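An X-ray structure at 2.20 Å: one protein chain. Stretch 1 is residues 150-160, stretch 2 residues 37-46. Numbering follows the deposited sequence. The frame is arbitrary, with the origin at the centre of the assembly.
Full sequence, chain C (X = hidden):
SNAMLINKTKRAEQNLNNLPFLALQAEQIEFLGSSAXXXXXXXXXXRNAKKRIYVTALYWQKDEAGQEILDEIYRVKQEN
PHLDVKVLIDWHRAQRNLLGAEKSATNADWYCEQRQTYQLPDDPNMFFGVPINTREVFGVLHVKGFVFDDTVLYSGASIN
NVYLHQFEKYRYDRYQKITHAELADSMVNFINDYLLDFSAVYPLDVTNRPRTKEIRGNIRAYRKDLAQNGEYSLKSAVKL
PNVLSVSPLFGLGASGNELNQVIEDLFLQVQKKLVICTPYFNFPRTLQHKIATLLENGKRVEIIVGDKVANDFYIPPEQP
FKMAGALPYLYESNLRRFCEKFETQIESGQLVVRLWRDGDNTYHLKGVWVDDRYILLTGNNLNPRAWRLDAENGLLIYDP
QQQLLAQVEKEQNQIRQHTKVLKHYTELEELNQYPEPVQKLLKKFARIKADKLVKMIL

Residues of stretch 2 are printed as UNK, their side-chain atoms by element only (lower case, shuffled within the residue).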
# COMPACT_ATOMS: atom_id res chain seq x y z
N ASP C 150 25.08 25.43 -12.99
CA ASP C 150 23.88 26.26 -12.85
C ASP C 150 22.77 25.94 -13.90
O ASP C 150 21.85 26.75 -14.10
CB ASP C 150 24.24 27.74 -12.94
CG ASP C 150 25.00 28.26 -11.72
OD1 ASP C 150 24.87 27.69 -10.60
OD2 ASP C 150 25.72 29.28 -11.87
N THR C 151 22.85 24.78 -14.55
CA THR C 151 21.86 24.38 -15.55
C THR C 151 21.02 23.16 -15.11
O THR C 151 21.58 22.13 -14.70
CB THR C 151 22.56 24.16 -16.92
OG1 THR C 151 23.25 25.36 -17.26
CG2 THR C 151 21.57 23.88 -18.04
N VAL C 152 19.69 23.30 -15.15
CA VAL C 152 18.81 22.17 -14.91
C VAL C 152 18.36 21.52 -16.23
O VAL C 152 17.86 22.19 -17.13
CB VAL C 152 17.59 22.56 -14.06
CG1 VAL C 152 16.66 21.37 -13.91
CG2 VAL C 152 18.02 23.02 -12.68
N LEU C 153 18.56 20.20 -16.33
CA LEU C 153 17.97 19.43 -17.42
C LEU C 153 16.91 18.53 -16.79
O LEU C 153 17.23 17.63 -16.04
CB LEU C 153 19.04 18.62 -18.16
CG LEU C 153 18.66 17.92 -19.47
CD1 LEU C 153 18.10 18.90 -20.52
CD2 LEU C 153 19.86 17.15 -20.08
N TYR C 154 15.65 18.82 -17.07
CA TYR C 154 14.55 18.13 -16.42
C TYR C 154 13.85 17.21 -17.41
O TYR C 154 13.51 17.63 -18.52
CB TYR C 154 13.56 19.13 -15.81
CG TYR C 154 12.57 18.49 -14.85
CD1 TYR C 154 12.82 18.46 -13.48
CD2 TYR C 154 11.38 17.89 -15.33
CE1 TYR C 154 11.91 17.85 -12.60
CE2 TYR C 154 10.49 17.29 -14.48
CZ TYR C 154 10.75 17.27 -13.11
OH TYR C 154 9.86 16.65 -12.26
N SER C 155 13.61 15.96 -17.00
CA SER C 155 12.96 14.99 -17.86
C SER C 155 12.50 13.77 -17.07
O SER C 155 13.10 13.40 -16.05
CB SER C 155 13.92 14.48 -18.93
OG SER C 155 13.24 13.57 -19.76
N GLY C 156 11.46 13.12 -17.57
CA GLY C 156 10.99 11.87 -16.95
C GLY C 156 11.90 10.68 -17.28
O GLY C 156 11.73 9.60 -16.74
N ALA C 157 12.89 10.91 -18.16
CA ALA C 157 13.72 9.83 -18.76
C ALA C 157 14.76 9.29 -17.79
O ALA C 157 15.36 10.06 -17.03
CB ALA C 157 14.42 10.33 -20.00
N SER C 158 14.98 7.98 -17.81
CA SER C 158 16.16 7.39 -17.13
C SER C 158 17.30 7.27 -18.13
O SER C 158 17.17 7.75 -19.26
CB SER C 158 15.84 6.02 -16.58
OG SER C 158 14.95 6.12 -15.50
N ILE C 159 18.42 6.67 -17.71
CA ILE C 159 19.57 6.49 -18.60
C ILE C 159 19.61 5.03 -19.03
O ILE C 159 19.95 4.16 -18.24
CB ILE C 159 20.94 6.87 -17.92
CG1 ILE C 159 20.89 8.26 -17.28
CG2 ILE C 159 22.11 6.76 -18.91
CD1 ILE C 159 20.99 9.39 -18.27
N ASN C 160 19.23 4.79 -20.27
CA ASN C 160 19.44 3.50 -20.95
C ASN C 160 19.36 3.74 -22.47
O ASN C 160 19.12 4.87 -22.88
CB ASN C 160 18.43 2.43 -20.48
CG ASN C 160 17.03 2.72 -20.94
OD1 ASN C 160 16.81 3.64 -21.72
ND2 ASN C 160 16.07 1.93 -20.46
N UNK C 37 18.39 14.57 -29.23
CA UNK C 37 18.77 15.88 -28.65
C UNK C 37 19.09 15.80 -27.16
O UNK C 37 20.06 16.39 -26.67
c UNK C 37 17.57 17.47 -30.26
c UNK C 37 16.56 18.61 -30.44
c UNK C 37 17.66 16.93 -28.86
o UNK C 37 16.09 19.25 -29.46
o UNK C 37 16.25 18.86 -31.63
N UNK C 38 18.26 15.06 -26.43
CA UNK C 38 18.45 14.86 -25.01
C UNK C 38 19.81 14.22 -24.70
O UNK C 38 20.56 14.71 -23.86
c UNK C 38 17.35 13.62 -23.03
c UNK C 38 17.54 14.27 -20.65
c UNK C 38 17.27 13.98 -24.50
c UNK C 38 17.50 14.62 -22.04
c UNK C 38 17.28 11.93 -21.28
c UNK C 38 17.22 12.30 -22.63
c UNK C 38 17.43 12.91 -20.28
N UNK C 39 20.11 13.11 -25.38
CA UNK C 39 21.43 12.51 -25.31
C UNK C 39 22.54 13.53 -25.62
O UNK C 39 23.53 13.63 -24.92
c UNK C 39 24.49 8.98 -26.96
c UNK C 39 21.55 11.34 -26.27
c UNK C 39 23.09 9.49 -27.06
n UNK C 39 24.73 7.93 -28.00
c UNK C 39 22.91 10.67 -26.15
N UNK C 40 22.37 14.29 -26.69
CA UNK C 40 23.39 15.27 -27.04
C UNK C 40 23.59 16.33 -25.95
O UNK C 40 24.72 16.66 -25.60
c UNK C 40 23.03 15.90 -28.36
o UNK C 40 22.75 14.82 -29.27
c UNK C 40 24.19 16.75 -28.91
N UNK C 41 22.49 16.85 -25.40
CA UNK C 41 22.55 17.81 -24.31
C UNK C 41 23.23 17.27 -23.05
O UNK C 41 24.13 17.91 -22.53
c UNK C 41 21.16 18.41 -23.98
c UNK C 41 20.76 19.57 -24.87
c UNK C 41 21.89 20.56 -25.13
n UNK C 41 22.19 20.78 -26.39
o UNK C 41 22.49 21.09 -24.21
N UNK C 42 22.85 16.08 -22.60
CA UNK C 42 23.53 15.42 -21.47
C UNK C 42 25.05 15.45 -21.69
O UNK C 42 25.78 15.97 -20.87
c UNK C 42 23.93 13.25 -20.18
c UNK C 42 21.60 13.94 -20.80
c UNK C 42 23.06 13.96 -21.24
c UNK C 42 20.98 12.58 -21.00
N UNK C 43 25.50 14.93 -22.81
CA UNK C 43 26.92 14.89 -23.12
C UNK C 43 27.61 16.27 -23.09
O UNK C 43 28.64 16.43 -22.45
c UNK C 43 27.18 14.18 -24.44
c UNK C 43 26.75 12.71 -24.31
c UNK C 43 26.89 11.88 -25.60
c UNK C 43 28.68 14.30 -24.83
N UNK C 44 27.00 17.25 -23.74
CA UNK C 44 27.55 18.61 -23.82
C UNK C 44 27.63 19.27 -22.42
O UNK C 44 28.61 19.99 -22.07
c UNK C 44 26.33 21.36 -26.27
o UNK C 44 26.65 22.51 -26.65
c UNK C 44 27.21 20.69 -25.22
c UNK C 44 26.63 19.42 -24.72
o UNK C 44 25.34 20.74 -26.72
N UNK C 45 26.60 19.03 -21.62
CA UNK C 45 26.52 19.57 -20.28
C UNK C 45 27.56 18.93 -19.33
O UNK C 45 28.17 19.64 -18.51
c UNK C 45 22.74 20.22 -19.76
c UNK C 45 24.13 20.46 -20.32
c UNK C 45 25.10 19.43 -19.71
c UNK C 45 24.61 21.93 -20.10
N UNK C 46 27.77 17.62 -19.48
CA UNK C 46 28.77 16.91 -18.67
C UNK C 46 30.17 17.44 -19.01
O UNK C 46 30.94 17.77 -18.10
c UNK C 46 27.44 14.80 -18.17
c UNK C 46 29.96 14.69 -18.26
c UNK C 46 28.71 15.37 -18.84
c UNK C 46 27.12 13.37 -18.60

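Position 37 carries five side-chain atoms, three carbons in a row with two oxygens on the third, and none of them touches stretch 1. That terminal carboxylate identifies Glu37; its backbone O accepts a hydrogen bond from N of position 41 (O to N 2.8 Å), a helical i to i+4 link.

At position 38 seven carbons appear, one leading to a six-membered ring with no oxygen on it. Its CB points toward the strand, and the ring meets three residues: one ring carbon lies 3.7 Å from Leu153 CD2 and 4.0 Å from Ser155 CB, and another lies 3.5 Å from Ala157 CB. All three approaches are oblique to the ring. The residue is Phe38 rather than tyrosine, with chi1 at 177° (t); the two ring carbons are CE1 and CE2 respectively.

Position 39 has four carbons in a row ending in nitrogen, an extended chain that makes no contact with stretch 1. This is Lys39, its chi angles all t.

Position 40 shows one carbon bearing an oxygen and a carbon, exposed and out of reach of the strand, a pattern that fits Thr40.

Position 41 has three carbons, the third bearing one oxygen and one nitrogen, and its CB passes 4.3 Å from Leu153 CD2. The terminal amide identifies Gln41, whose side chain folds back (chi1 -83°, chi2 -43°, both m).

Four carbons at position 42 fork at the first, with one arm two carbons long. Its CB points sideways, yet the end of the side chain comes nearer: the inner carbon of the long arm is 3.7 Å from Leu153 CD2, and the terminal carbon of that arm is 4.2 Å from Ile159 CD1. Hence Ile42, the two atoms being CG1 and CD1.

The same four-carbon pattern at position 43, here without contact to stretch 1, gives Ile43.

Position 44, with three carbons and two oxygens on the last, makes no contact with stretch 1 and is Glu44. Its OE1 accepts a weak hydrogen bond from Gln41 NE2 (3.2 Å, N-H...acceptor angle 124°) one turn back.

At position 45 the four carbons fork at the second. One terminal carbon lies 4.2 Å from Leu153 CD2, and the other lies 4.2 Å from Thr151 CG2. The fork at the second carbon distinguishes Leu45 from Ile42 and Ile43, which fork at the first; the terminal carbons are CD1 and CD2 respectively.

Position 46 has four carbons, forked at the first, one arm two carbons long, and makes no contact with stretch 1: Ile46.

The contact is apolar packing, with no hydrogen bond between the stretches. Strand and helix run nearly antiparallel, at 153°, so Thr151 faces Leu45 while Ala157 reaches Phe38. Strand alternation turns Thr151 and Leu153 toward the helix and Val152 and Tyr154 away; the CA-to-CB bond of Ser155 also points toward the helix. Leu153 is the hub: its CD2 lies within 4.5 Å of Phe38, Gln41, Ile42 and Leu45, residues brought to one side by the helical repeat. Ser155 OG accepts a hydrogen bond from Ala157 N (3.1 Å, 157°), tying together two residues that touch Phe38. In all, 398 Å² is buried.

Stretch 2 37-46: EFKTQIIELI
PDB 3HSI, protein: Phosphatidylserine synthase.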